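Local coordinates for protein N-acetylmuramoyl-L-alanine amidase AmiD (Escherichia coli, PDB 3D2Y) that uses one catalytic zinc ion to hydrolyse the amide link between N-acetylmuramoyl residues and L-amino acids in cell-wall glycopeptides, at residues A[89-94]-A[144-149]; A[30-35]-A[99-104]; A[176-181]-A[232-237]; A[204-209]-A[250-255]. All coordinates share one frame; numbering follows the deposited sequence.

From the N terminus, the central sheet begins with strand 31-36, and interaction 2 closes a loop of 63 residues by laying strand 100-105 parallel beside it. Interaction 1 starts inside that loop at the hairpin 89-94 and closes on 144-149, so the two cross; V149 N and O probably hydrogen-bond to L32 O and I34 N, tying them into one sheet. Farther along, interaction 3 joins loop 176-181 to the end of helix 220-234. Interaction 4 pairs helices 200-210 and 245-258 and crosses interaction 3, which it meets where I250 packs on F234 and R235. P145 and V148 pack on G177, joining the end of the sheet to the loop 176-181.

Interaction 1: A[89-94]-A[144-149]; sequences AWRGAT and KPENVV
Polar contacts centre on the indole N-H of W90, which is split between two acceptors at the ring edge. The bond from W90 NE1 to N147 OD1 is weak, 3.1 Å with an N-H...O angle of 128°, and that from W90 NE1 to E146 O is weak too, at 3.3 Å. The N147 amide stands almost upright to the indole, its plane turned 83°. Charge adds a second link: R91 NH2 lies 3.4 Å from E146 OE2, but the oxygen sits well out of the guanidinium plane, so this salt bridge is purely electrostatic. E146 CG, in the crowded position between N and C (chi1 70°), rests over the centre of the guanidinium face. R91 is also held by D261, Y210 and G259. Apolar packing completes the contact, with V149 CG1 making a CH-pi contact 3.7 Å from the centroid of the five-membered ring of W90. R91 CG covers the opposite indole face, so the ring is sandwiched. W90 and R91 open the type I' turn of a tight hairpin. The hairpin thereby leans on the outermost strand 148-150, whose V149 also touches strand 31-36, while helix 151-154 flanks W90 and helix 245-258 reaches E146 through Y258.

Interaction 2: A[30-35]-A[99-104]; sequences KVLVIH and TSIGIE
H35 and E104 sit side by side at the C-terminal ends of adjacent parallel strands in the central mixed sheet of the amidase 2 (PGRP-like) fold. E104 OE2 comes 3.0 Å from H35 CB, the chain of E104 bending at chi2 (-101°) to bring its carboxylate obliquely across the histidine, planes 30° apart. Behind this pair runs the parallel ladder: V33 N to I101 O (2.9 Å) and I103 N to V33 O (3.0 Å) are nearly straight and lie almost along the C=O axes, and H35 N to I103 O anchors the histidine's backbone. At the other end T99 O accepts from K30 N and V31 N. On the face of L32, I34, I101 and I103, covered by helix 124-141, L32 CD1 lies 3.7 Å from both I103 CD1 and I101 CG2, L32 CG being anti to the L32 backbone N (chi1 -176°). The opposite face carries V31, V33, S100, H35 and E104; H84 bonds to H35 NE2, D161 weakly to H35 ND1, and T37 and S55 pack on E104. The ladder thus sets H35, a zinc ligand like H151 and D161, beside the proton acceptor E104, bringing metal site and base together.

Interaction 3: A[176-181]-A[232-237]; sequences IGAWPD and MHFRPT
Loop 176-181 runs without regular structure past the last turn of helix 220-234, the two backbones coming closest at W179 and F234, whose CA atoms are 7.5 Å apart. A178 and W179 are extended, while R235 is the first residue to leave helical angles after the helix. A water bridges the two segments: it donates to A178 O at 2.5 Å and lies 3.0 Å from H233 NE2, in the plane of the imidazole at its edge. The other imidazole nitrogen bonds to D153. H233 and F234 are neighbours on the helix end, and F234 CE2 sits over the centre of the H233 ring. The F234 ring edge meets A178 O through CE1, 3.5 Å away and near the ring plane. This joins the loop after helix 168-173 to the helical C-terminal region, whose helix 245-258 supplies Y258 against A178 and A253 against P180. W179 has CG anti to the backbone N (chi1 -161°), which swings the indole to the helix end; W179 CZ3 meets H233 O edge-on at 3.5 Å. The side chains of W179 and F234 run past each other in opposite directions, their rings oblique, centroids 6.0 Å apart and planes at 36°, with W179 CE3 4.1 Å from F234 CD1. P180 CD lies over one face of the indole and approaches F234 CD1, while W168 and A172 flank W179.

Interaction 4: A[204-209]-A[250-255]; sequences LELLAR and IAEALL
L206 carries this helix-helix contact from the side of 204-209. Its CG is anti to the carbonyl carbon (chi1 -64°) and chi2 is extended, so the isopropyl end splits between two partners: CD1 meets the aliphatic CG of E252 at 3.7 Å, and CD2 meets L255 CD1 at 3.8 Å. Between these branches and the helix backbone, L206 CB approaches A251 CB to 4.1 Å, at the point where the CA atoms of the two helices are nearest. L255 answers from the other helix in the same first-torsion well (chi1 -77°). Its two methyls take different targets: L255 CD1 also lies 3.6 Å from L206 O, while L255 CD2 sits against the backbone carbon of R209. L207 starts out pointing away from 250-255, but its extended chi2 carries CD2 back to A251 CB, 3.9 Å away, so that A251 is gripped by two leucines. R209 contributes through its CB and backbone, its chain bending at chi2 and chi3 to take the guanidinium elsewhere. E252 leaves CG as an extended chain, offering methylene rather than carboxylate to L206. The short helical segments run in roughly the same direction, at 33° with axes 9.7 Å apart. F230 of helix 220-234 packs on L207, I250 and L254. Cohesion between 204-209 and 250-255 thus rests on methyl and methylene packing, with the charged groups of E252 and R209 directed outside the leucine-alanine seam.

Interaction 1: A[89-94]-A[144-149]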
loop_
_atom_site.group_PDB
_atom_site.type_symbol
_atom_site.label_atom_id
_atom_site.label_comp_id
_atom_site.label_asym_id
_atom_site.label_seq_id
_atom_site.Cartn_x
_atom_site.Cartn_y
_atom_site.Cartn_z
ATOM N N ALA A 89 5.101 -5.753 -7.840
ATOM C CA ALA A 89 4.020 -6.637 -8.301
ATOM C C ALA A 89 2.832 -6.599 -7.319
ATOM O O ALA A 89 3.023 -6.685 -6.106
ATOM C CB ALA A 89 4.549 -8.082 -8.489
ATOM N N TRP A 90 1.625 -6.403 -7.850
ATOM C CA TRP A 90 0.399 -6.438 -7.050
ATOM C C TRP A 90 -0.795 -6.903 -7.893
ATOM O O TRP A 90 -1.149 -6.270 -8.910
ATOM C CB TRP A 90 0.101 -5.058 -6.416
ATOM C CG TRP A 90 -0.992 -5.145 -5.421
ATOM C CD1 TRP A 90 -2.232 -4.545 -5.500
ATOM C CD2 TRP A 90 -0.985 -5.905 -4.201
ATOM N NE1 TRP A 90 -2.986 -4.871 -4.383
ATOM C CE2 TRP A 90 -2.256 -5.720 -3.584
ATOM C CE3 TRP A 90 -0.033 -6.734 -3.568
ATOM C CZ2 TRP A 90 -2.594 -6.333 -2.370
ATOM C CZ3 TRP A 90 -0.379 -7.364 -2.357
ATOM C CH2 TRP A 90 -1.652 -7.161 -1.781
ATOM N N ARG A 91 -1.386 -8.022 -7.467
ATOM C CA ARG A 91 -2.652 -8.516 -8.023
ATOM C C ARG A 91 -2.617 -8.700 -9.538
ATOM O O ARG A 91 -3.578 -8.359 -10.246
ATOM C CB ARG A 91 -3.801 -7.581 -7.584
ATOM C CG ARG A 91 -4.176 -7.845 -6.156
ATOM C CD ARG A 91 -5.277 -6.960 -5.630
ATOM N NE ARG A 91 -6.650 -7.306 -6.004
ATOM C CZ ARG A 91 -7.450 -8.168 -5.356
ATOM N NH1 ARG A 91 -7.031 -8.867 -4.304
ATOM N NH2 ARG A 91 -8.696 -8.358 -5.786
ATOM N N GLY A 92 -1.505 -9.214 -10.050
ATOM C CA GLY A 92 -1.413 -9.430 -11.499
ATOM C C GLY A 92 -0.590 -8.357 -12.229
ATOM O O GLY A 92 -0.083 -8.617 -13.315
ATOM N N ALA A 93 -0.454 -7.160 -11.637
ATOM C CA ALA A 93 0.239 -6.022 -12.313
ATOM C C ALA A 93 1.710 -6.007 -11.936
ATOM O O ALA A 93 2.059 -6.563 -10.939
ATOM C CB ALA A 93 -0.405 -4.672 -11.913
ATOM N N THR A 94 2.561 -5.407 -12.764
ATOM C CA THR A 94 3.931 -5.083 -12.391
ATOM C C THR A 94 4.157 -3.592 -12.717
ATOM O O THR A 94 3.223 -2.935 -13.184
ATOM C CB THR A 94 4.971 -6.000 -13.123
ATOM O OG1 THR A 94 4.858 -5.848 -14.555
ATOM C CG2 THR A 94 4.752 -7.445 -12.769
ATOM N N LYS A 144 -10.158 0.619 -5.119
ATOM C CA LYS A 144 -10.826 -0.440 -4.337
ATOM C C LYS A 144 -10.023 -0.621 -3.069
ATOM O O LYS A 144 -8.817 -0.368 -3.111
ATOM C CB LYS A 144 -10.837 -1.762 -5.098
ATOM C CG LYS A 144 -11.803 -1.733 -6.270
ATOM C CD LYS A 144 -11.920 -3.073 -6.946
ATOM C CE LYS A 144 -10.756 -3.309 -7.909
ATOM N NZ LYS A 144 -11.183 -4.144 -9.093
ATOM N N PRO A 145 -10.688 -1.014 -1.939
ATOM C CA PRO A 145 -9.979 -1.079 -0.667
ATOM C C PRO A 145 -8.678 -1.927 -0.718
ATOM O O PRO A 145 -7.665 -1.535 -0.138
ATOM C CB PRO A 145 -11.019 -1.671 0.290
ATOM C CG PRO A 145 -12.353 -1.306 -0.303
ATOM C CD PRO A 145 -12.112 -1.386 -1.798
ATOM N N GLU A 146 -8.722 -3.087 -1.363
ATOM C CA GLU A 146 -7.539 -3.987 -1.413
ATOM C C GLU A 146 -6.338 -3.387 -2.173
ATOM O O GLU A 146 -5.225 -3.900 -2.094
ATOM C CB GLU A 146 -7.897 -5.378 -1.963
ATOM C CG GLU A 146 -8.221 -5.380 -3.428
ATOM C CD GLU A 146 -9.688 -5.090 -3.760
ATOM O OE1 GLU A 146 -10.466 -4.575 -2.934
ATOM O OE2 GLU A 146 -10.063 -5.360 -4.912
ATOM N N ASN A 147 -6.565 -2.280 -2.872
ATOM C CA ASN A 147 -5.493 -1.631 -3.613
ATOM C C ASN A 147 -4.909 -0.408 -2.888
ATOM O O ASN A 147 -4.183 0.401 -3.468
ATOM C CB ASN A 147 -5.991 -1.346 -5.042
ATOM C CG ASN A 147 -6.196 -2.632 -5.829
ATOM O OD1 ASN A 147 -5.444 -3.573 -5.673
ATOM N ND2 ASN A 147 -7.222 -2.672 -6.664
ATOM N N VAL A 148 -5.203 -0.294 -1.592
ATOM C CA VAL A 148 -4.433 0.608 -0.721
ATOM C C VAL A 148 -3.375 -0.264 -0.003
ATOM O O VAL A 148 -3.717 -1.110 0.812
ATOM C CB VAL A 148 -5.363 1.315 0.329
ATOM C CG1 VAL A 148 -4.558 2.354 1.083
ATOM C CG2 VAL A 148 -6.582 1.930 -0.376
ATOM N N VAL A 149 -2.103 -0.102 -0.345
ATOM C CA VAL A 149 -1.112 -1.125 0.011
ATOM C C VAL A 149 0.111 -0.489 0.593
ATOM O O VAL A 149 0.359 0.739 0.439
ATOM C CB VAL A 149 -0.662 -1.976 -1.224
ATOM C CG1 VAL A 149 -1.841 -2.850 -1.762
ATOM C CG2 VAL A 149 -0.065 -1.033 -2.359
#

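Interaction 2: A[30-35]-A[99-104]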
loop_
_atom_site.group_PDB
_atom_site.type_symbol
_atom_site.label_atom_id
_atom_site.label_comp_id
_atom_site.label_asym_id
_atom_site.label_seq_id
_atom_site.Cartn_x
_atom_site.Cartn_y
_atom_site.Cartn_z
ATOM N N LYS A 30 -5.007 3.027 -10.165
ATOM C CA LYS A 30 -5.772 1.984 -9.504
ATOM C C LYS A 30 -5.250 1.683 -8.096
ATOM O O LYS A 30 -5.932 1.017 -7.331
ATOM C CB LYS A 30 -5.679 0.678 -10.300
ATOM C CG LYS A 30 -6.219 0.779 -11.762
ATOM C CD LYS A 30 -5.293 0.078 -12.748
ATOM C CE LYS A 30 -5.507 0.391 -14.180
ATOM N NZ LYS A 30 -6.240 -0.796 -14.737
ATOM N N VAL A 31 -4.047 2.170 -7.767
ATOM C CA VAL A 31 -3.335 1.733 -6.570
ATOM C C VAL A 31 -2.809 2.935 -5.775
ATOM O O VAL A 31 -2.344 3.932 -6.367
ATOM C CB VAL A 31 -2.210 0.680 -6.925
ATOM C CG1 VAL A 31 -1.364 0.317 -5.713
ATOM C CG2 VAL A 31 -2.829 -0.624 -7.563
ATOM N N LEU A 32 -2.986 2.860 -4.467
ATOM C CA LEU A 32 -2.398 3.854 -3.535
ATOM C C LEU A 32 -1.399 3.171 -2.649
ATOM O O LEU A 32 -1.767 2.288 -1.845
ATOM C CB LEU A 32 -3.489 4.480 -2.675
ATOM C CG LEU A 32 -3.088 5.597 -1.720
ATOM C CD1 LEU A 32 -2.354 6.704 -2.507
ATOM C CD2 LEU A 32 -4.280 6.169 -0.887
ATOM N N VAL A 33 -0.130 3.567 -2.795
ATOM C CA VAL A 33 0.977 2.961 -2.052
ATOM C C VAL A 33 1.492 3.851 -0.862
ATOM O O VAL A 33 1.858 4.998 -1.059
ATOM C CB VAL A 33 2.194 2.634 -2.967
ATOM C CG1 VAL A 33 3.287 1.953 -2.159
ATOM C CG2 VAL A 33 1.789 1.729 -4.140
ATOM N N ILE A 34 1.543 3.275 0.339
ATOM C CA ILE A 34 2.033 3.993 1.525
ATOM C C ILE A 34 3.502 3.659 1.818
ATOM O O ILE A 34 3.883 2.486 1.839
ATOM C CB ILE A 34 1.155 3.703 2.783
ATOM C CG1 ILE A 34 -0.328 3.901 2.443
ATOM C CG2 ILE A 34 1.509 4.639 3.900
ATOM C CD1 ILE A 34 -0.688 5.350 1.988
ATOM N N HIS A 35 4.302 4.699 2.049
ATOM C CA HIS A 35 5.743 4.564 2.349
ATOM C C HIS A 35 6.080 5.277 3.634
ATOM O O HIS A 35 5.329 6.199 4.025
ATOM C CB HIS A 35 6.596 5.270 1.258
ATOM C CG HIS A 35 6.398 4.745 -0.136
ATOM N ND1 HIS A 35 7.226 3.790 -0.689
ATOM C CD2 HIS A 35 5.499 5.074 -1.095
ATOM C CE1 HIS A 35 6.820 3.526 -1.917
ATOM N NE2 HIS A 35 5.761 4.278 -2.182
ATOM N N THR A 99 0.693 2.746 -12.472
ATOM C CA THR A 99 -0.705 2.787 -12.086
ATOM C C THR A 99 -0.969 3.206 -10.637
ATOM O O THR A 99 -2.079 3.013 -10.150
ATOM C CB THR A 99 -1.403 1.403 -12.373
ATOM O OG1 THR A 99 -0.780 0.362 -11.587
ATOM C CG2 THR A 99 -1.299 1.044 -13.902
ATOM N N SER A 100 0.016 3.775 -9.951
ATOM C CA SER A 100 -0.209 4.098 -8.556
ATOM C C SER A 100 0.080 5.529 -8.238
ATOM O O SER A 100 0.768 6.238 -8.996
ATOM C CB SER A 100 0.630 3.196 -7.657
ATOM O OG SER A 100 2.026 3.542 -7.715
ATOM N N ILE A 101 -0.493 5.950 -7.123
ATOM C CA ILE A 101 -0.072 7.178 -6.433
ATOM C C ILE A 101 0.737 6.775 -5.210
ATOM O O ILE A 101 0.411 5.813 -4.560
ATOM C CB ILE A 101 -1.310 8.010 -6.078
ATOM C CG1 ILE A 101 -1.797 8.672 -7.367
ATOM C CG2 ILE A 101 -0.969 9.074 -5.042
ATOM C CD1 ILE A 101 -3.055 9.404 -7.266
ATOM N N GLY A 102 1.828 7.502 -4.933
ATOM C CA GLY A 102 2.732 7.140 -3.838
ATOM C C GLY A 102 2.673 8.254 -2.824
ATOM O O GLY A 102 2.779 9.426 -3.177
ATOM N N ILE A 103 2.399 7.881 -1.584
ATOM C CA ILE A 103 2.454 8.809 -0.445
ATOM C C ILE A 103 3.588 8.426 0.471
ATOM O O ILE A 103 3.616 7.298 1.011
ATOM C CB ILE A 103 1.122 8.867 0.327
ATOM C CG1 ILE A 103 0.032 9.415 -0.603
ATOM C CG2 ILE A 103 1.255 9.785 1.580
ATOM C CD1 ILE A 103 -1.337 9.281 -0.030
ATOM N N GLU A 104 4.487 9.382 0.699
ATOM C CA GLU A 104 5.601 9.200 1.639
ATOM C C GLU A 104 5.300 9.932 2.957
ATOM O O GLU A 104 4.900 11.110 2.964
ATOM C CB GLU A 104 6.895 9.739 1.031
ATOM C CG GLU A 104 7.491 8.846 -0.073
ATOM C CD GLU A 104 8.634 8.031 0.442
ATOM O OE1 GLU A 104 9.386 8.551 1.273
ATOM O OE2 GLU A 104 8.834 6.896 0.003
#

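Interaction 3: A[176-181]-A[232-237]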
loop_
_atom_site.group_PDB
_atom_site.type_symbol
_atom_site.label_atom_id
_atom_site.label_comp_id
_atom_site.label_asym_id
_atom_site.label_seq_id
_atom_site.Cartn_x
_atom_site.Cartn_y
_atom_site.Cartn_z
ATOM N N ILE A 176 -10.620 3.537 4.557
ATOM C CA ILE A 176 -9.351 3.497 3.820
ATOM C C ILE A 176 -8.630 2.154 3.945
ATOM O O ILE A 176 -7.966 1.872 4.945
ATOM C CB ILE A 176 -8.393 4.608 4.240
ATOM C CG1 ILE A 176 -9.101 5.985 4.178
ATOM C CG2 ILE A 176 -7.070 4.557 3.390
ATOM C CD1 ILE A 176 -8.336 7.109 4.901
ATOM N N GLY A 177 -8.692 1.382 2.874
ATOM C CA GLY A 177 -8.014 0.075 2.805
ATOM C C GLY A 177 -8.828 -1.110 3.297
ATOM O O GLY A 177 -9.907 -0.969 3.906
ATOM N N ALA A 178 -8.273 -2.287 3.034
ATOM C CA ALA A 178 -8.905 -3.608 3.266
ATOM C C ALA A 178 -8.719 -4.080 4.708
ATOM O O ALA A 178 -7.666 -3.895 5.327
ATOM C CB ALA A 178 -8.277 -4.649 2.313
ATOM N N TRP A 179 -9.754 -4.677 5.267
ATOM C CA TRP A 179 -9.599 -5.361 6.569
ATOM C C TRP A 179 -10.632 -6.471 6.611
ATOM O O TRP A 179 -11.755 -6.247 6.157
ATOM C CB TRP A 179 -9.776 -4.382 7.730
ATOM C CG TRP A 179 -9.194 -4.878 9.014
ATOM C CD1 TRP A 179 -9.880 -5.464 10.061
ATOM C CD2 TRP A 179 -7.806 -4.881 9.389
ATOM N NE1 TRP A 179 -8.995 -5.799 11.076
ATOM C CE2 TRP A 179 -7.721 -5.474 10.676
ATOM C CE3 TRP A 179 -6.622 -4.448 8.760
ATOM C CZ2 TRP A 179 -6.493 -5.618 11.366
ATOM C CZ3 TRP A 179 -5.409 -4.623 9.433
ATOM C CH2 TRP A 179 -5.357 -5.205 10.717
ATOM N N PRO A 180 -10.252 -7.663 7.140
ATOM C CA PRO A 180 -11.141 -8.815 7.219
ATOM C C PRO A 180 -12.243 -8.635 8.283
ATOM O O PRO A 180 -12.031 -7.945 9.299
ATOM C CB PRO A 180 -10.189 -9.955 7.597
ATOM C CG PRO A 180 -9.112 -9.307 8.347
ATOM C CD PRO A 180 -8.925 -7.965 7.715
ATOM N N ASP A 181 -13.413 -9.226 8.031
ATOM C CA ASP A 181 -14.467 -9.236 9.042
ATOM C C ASP A 181 -14.077 -10.230 10.126
ATOM O O ASP A 181 -13.803 -11.405 9.836
ATOM C CB ASP A 181 -15.824 -9.585 8.420
ATOM C CG ASP A 181 -16.321 -8.511 7.441
ATOM O OD1 ASP A 181 -15.816 -7.358 7.468
ATOM O OD2 ASP A 181 -17.226 -8.828 6.629
ATOM N N MET A 232 2.947 -7.926 8.657
ATOM C CA MET A 232 3.184 -6.507 8.991
ATOM C C MET A 232 1.975 -5.634 8.695
ATOM O O MET A 232 1.702 -4.708 9.449
ATOM C CB MET A 232 4.432 -5.929 8.310
ATOM C CG MET A 232 5.739 -6.456 8.850
ATOM S SD MET A 232 7.140 -5.532 8.213
ATOM C CE MET A 232 7.265 -6.100 6.534
ATOM N N HIS A 233 1.220 -5.978 7.644
ATOM C CA HIS A 233 0.013 -5.243 7.255
ATOM C C HIS A 233 -1.229 -5.739 8.055
ATOM O O HIS A 233 -2.005 -4.930 8.593
ATOM C CB HIS A 233 -0.160 -5.384 5.724
ATOM C CG HIS A 233 -1.228 -4.517 5.115
ATOM N ND1 HIS A 233 -1.169 -4.078 3.804
ATOM C CD2 HIS A 233 -2.407 -4.064 5.612
ATOM C CE1 HIS A 233 -2.260 -3.378 3.530
ATOM N NE2 HIS A 233 -3.030 -3.373 4.606
ATOM N N PHE A 234 -1.409 -7.057 8.146
ATOM C CA PHE A 234 -2.687 -7.636 8.530
ATOM C C PHE A 234 -2.659 -8.444 9.823
ATOM O O PHE A 234 -3.727 -8.796 10.334
ATOM C CB PHE A 234 -3.277 -8.500 7.395
ATOM C CG PHE A 234 -3.640 -7.738 6.166
ATOM C CD1 PHE A 234 -4.830 -6.997 6.134
ATOM C CD2 PHE A 234 -2.829 -7.791 5.022
ATOM C CE1 PHE A 234 -5.206 -6.302 5.009
ATOM C CE2 PHE A 234 -3.208 -7.059 3.873
ATOM C CZ PHE A 234 -4.417 -6.336 3.872
ATOM N N ARG A 235 -1.465 -8.691 10.388
ATOM C CA ARG A 235 -1.354 -9.429 11.666
ATOM C C ARG A 235 -0.067 -8.985 12.372
ATOM O O ARG A 235 0.867 -9.765 12.549
ATOM C CB ARG A 235 -1.384 -10.952 11.453
ATOM C CG ARG A 235 -1.950 -11.762 12.651
ATOM C CD ARG A 235 -0.962 -11.938 13.814
ATOM N NE ARG A 235 0.250 -12.622 13.368
ATOM C CZ ARG A 235 0.424 -13.943 13.373
ATOM N NH1 ARG A 235 1.562 -14.456 12.934
ATOM N NH2 ARG A 235 -0.522 -14.750 13.832
ATOM N N PRO A 236 0.004 -7.696 12.708
ATOM C CA PRO A 236 1.245 -7.102 13.175
ATOM C C PRO A 236 1.708 -7.486 14.562
ATOM O O PRO A 236 2.815 -7.146 14.936
ATOM C CB PRO A 236 0.964 -5.608 13.103
ATOM C CG PRO A 236 -0.498 -5.481 13.160
ATOM C CD PRO A 236 -1.069 -6.700 12.555
ATOM N N THR A 237 0.887 -8.201 15.317
ATOM C CA THR A 237 1.343 -8.747 16.601
ATOM C C THR A 237 2.484 -9.768 16.478
ATOM O O THR A 237 3.304 -9.893 17.406
ATOM C CB THR A 237 0.174 -9.372 17.408
ATOM O OG1 THR A 237 -0.421 -10.461 16.671
ATOM C CG2 THR A 237 -0.868 -8.288 17.717
HETATM O O HOH W 1 -5.784 -2.216 5.057
#

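Interaction 4: A[204-209]-A[250-255]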
loop_
_atom_site.group_PDB
_atom_site.type_symbol
_atom_site.label_atom_id
_atom_site.label_comp_id
_atom_site.label_asym_id
_atom_site.label_seq_id
_atom_site.Cartn_x
_atom_site.Cartn_y
_atom_site.Cartn_z
ATOM N N LEU A 204 1.097 -19.602 1.025
ATOM C CA LEU A 204 1.637 -18.812 -0.097
ATOM C C LEU A 204 0.725 -18.738 -1.334
ATOM O O LEU A 204 0.664 -17.709 -2.015
ATOM C CB LEU A 204 3.014 -19.285 -0.476
ATOM C CG LEU A 204 4.077 -19.079 0.603
ATOM C CD1 LEU A 204 5.194 -20.015 0.270
ATOM C CD2 LEU A 204 4.558 -17.666 0.611
ATOM N N GLU A 205 0.015 -19.817 -1.621
ATOM C CA GLU A 205 -0.966 -19.766 -2.673
ATOM C C GLU A 205 -1.987 -18.663 -2.419
ATOM O O GLU A 205 -2.257 -17.855 -3.306
ATOM C CB GLU A 205 -1.652 -21.123 -2.888
ATOM C CG GLU A 205 -2.801 -21.023 -3.893
ATOM C CD GLU A 205 -3.617 -22.301 -4.022
ATOM O OE1 GLU A 205 -3.083 -23.404 -3.753
ATOM O OE2 GLU A 205 -4.798 -22.199 -4.404
ATOM N N LEU A 206 -2.550 -18.637 -1.210
ATOM C CA LEU A 206 -3.541 -17.646 -0.825
ATOM C C LEU A 206 -2.961 -16.213 -0.953
ATOM O O LEU A 206 -3.612 -15.308 -1.459
ATOM C CB LEU A 206 -4.003 -17.869 0.632
ATOM C CG LEU A 206 -4.749 -19.198 0.895
ATOM C CD1 LEU A 206 -5.091 -19.256 2.370
ATOM C CD2 LEU A 206 -6.037 -19.396 0.068
ATOM N N LEU A 207 -1.738 -16.024 -0.473
ATOM C CA LEU A 207 -1.113 -14.708 -0.560
ATOM C C LEU A 207 -0.875 -14.283 -1.994
ATOM O O LEU A 207 -1.146 -13.117 -2.359
ATOM C CB LEU A 207 0.189 -14.662 0.262
ATOM C CG LEU A 207 -0.022 -15.003 1.733
ATOM C CD1 LEU A 207 1.302 -14.744 2.490
ATOM C CD2 LEU A 207 -1.197 -14.229 2.357
ATOM N N ALA A 208 -0.445 -15.244 -2.824
ATOM C CA ALA A 208 -0.277 -15.012 -4.250
ATOM C C ALA A 208 -1.571 -14.490 -4.835
ATOM O O ALA A 208 -1.581 -13.505 -5.566
ATOM C CB ALA A 208 0.145 -16.315 -4.988
ATOM N N ARG A 209 -2.672 -15.176 -4.533
ATOM C CA ARG A 209 -3.949 -14.830 -5.126
ATOM C C ARG A 209 -4.508 -13.513 -4.605
ATOM O O ARG A 209 -5.198 -12.814 -5.350
ATOM C CB ARG A 209 -4.983 -15.938 -4.928
ATOM C CG ARG A 209 -4.652 -17.305 -5.598
ATOM C CD ARG A 209 -4.731 -17.330 -7.139
ATOM N NE ARG A 209 -3.664 -16.569 -7.790
ATOM C CZ ARG A 209 -2.418 -17.006 -8.027
ATOM N NH1 ARG A 209 -2.036 -18.236 -7.714
ATOM N NH2 ARG A 209 -1.546 -16.196 -8.600
ATOM N N ILE A 250 -6.902 -15.022 8.143
ATOM C CA ILE A 250 -6.967 -13.624 7.707
ATOM C C ILE A 250 -6.945 -13.546 6.190
ATOM O O ILE A 250 -7.797 -12.858 5.584
ATOM C CB ILE A 250 -5.839 -12.804 8.380
ATOM C CG1 ILE A 250 -6.177 -12.634 9.888
ATOM C CG2 ILE A 250 -5.638 -11.440 7.686
ATOM C CD1 ILE A 250 -5.006 -12.067 10.719
ATOM N N ALA A 251 -6.003 -14.282 5.585
ATOM C CA ALA A 251 -5.864 -14.377 4.135
ATOM C C ALA A 251 -7.155 -14.908 3.528
ATOM O O ALA A 251 -7.624 -14.366 2.530
ATOM C CB ALA A 251 -4.689 -15.298 3.765
ATOM N N GLU A 252 -7.717 -15.961 4.133
ATOM C CA GLU A 252 -8.972 -16.565 3.682
ATOM C C GLU A 252 -10.151 -15.612 3.752
ATOM O O GLU A 252 -10.975 -15.570 2.810
ATOM C CB GLU A 252 -9.269 -17.866 4.444
ATOM C CG GLU A 252 -8.344 -19.035 4.025
ATOM C CD GLU A 252 -8.562 -20.328 4.824
ATOM O OE1 GLU A 252 -8.547 -20.281 6.077
ATOM O OE2 GLU A 252 -8.770 -21.393 4.183
ATOM N N ALA A 253 -10.233 -14.861 4.860
ATOM C CA ALA A 253 -11.276 -13.842 5.042
ATOM C C ALA A 253 -11.104 -12.621 4.110
ATOM O O ALA A 253 -12.102 -12.120 3.550
ATOM C CB ALA A 253 -11.367 -13.406 6.479
ATOM N N LEU A 254 -9.876 -12.125 3.943
ATOM C CA LEU A 254 -9.592 -11.157 2.863
ATOM C C LEU A 254 -9.999 -11.580 1.446
ATOM O O LEU A 254 -10.659 -10.812 0.723
ATOM C CB LEU A 254 -8.106 -10.758 2.856
ATOM C CG LEU A 254 -7.703 -9.885 4.042
ATOM C CD1 LEU A 254 -6.193 -9.943 4.158
ATOM C CD2 LEU A 254 -8.242 -8.441 3.920
ATOM N N LEU A 255 -9.660 -12.811 1.068
ATOM C CA LEU A 255 -10.036 -13.323 -0.228
ATOM C C LEU A 255 -11.564 -13.451 -0.419
ATOM O O LEU A 255 -12.119 -13.112 -1.468
ATOM C CB LEU A 255 -9.311 -14.649 -0.517
ATOM C CG LEU A 255 -7.843 -14.486 -0.919
ATOM C CD1 LEU A 255 -7.096 -15.835 -0.760
ATOM C CD2 LEU A 255 -7.687 -13.879 -2.337
#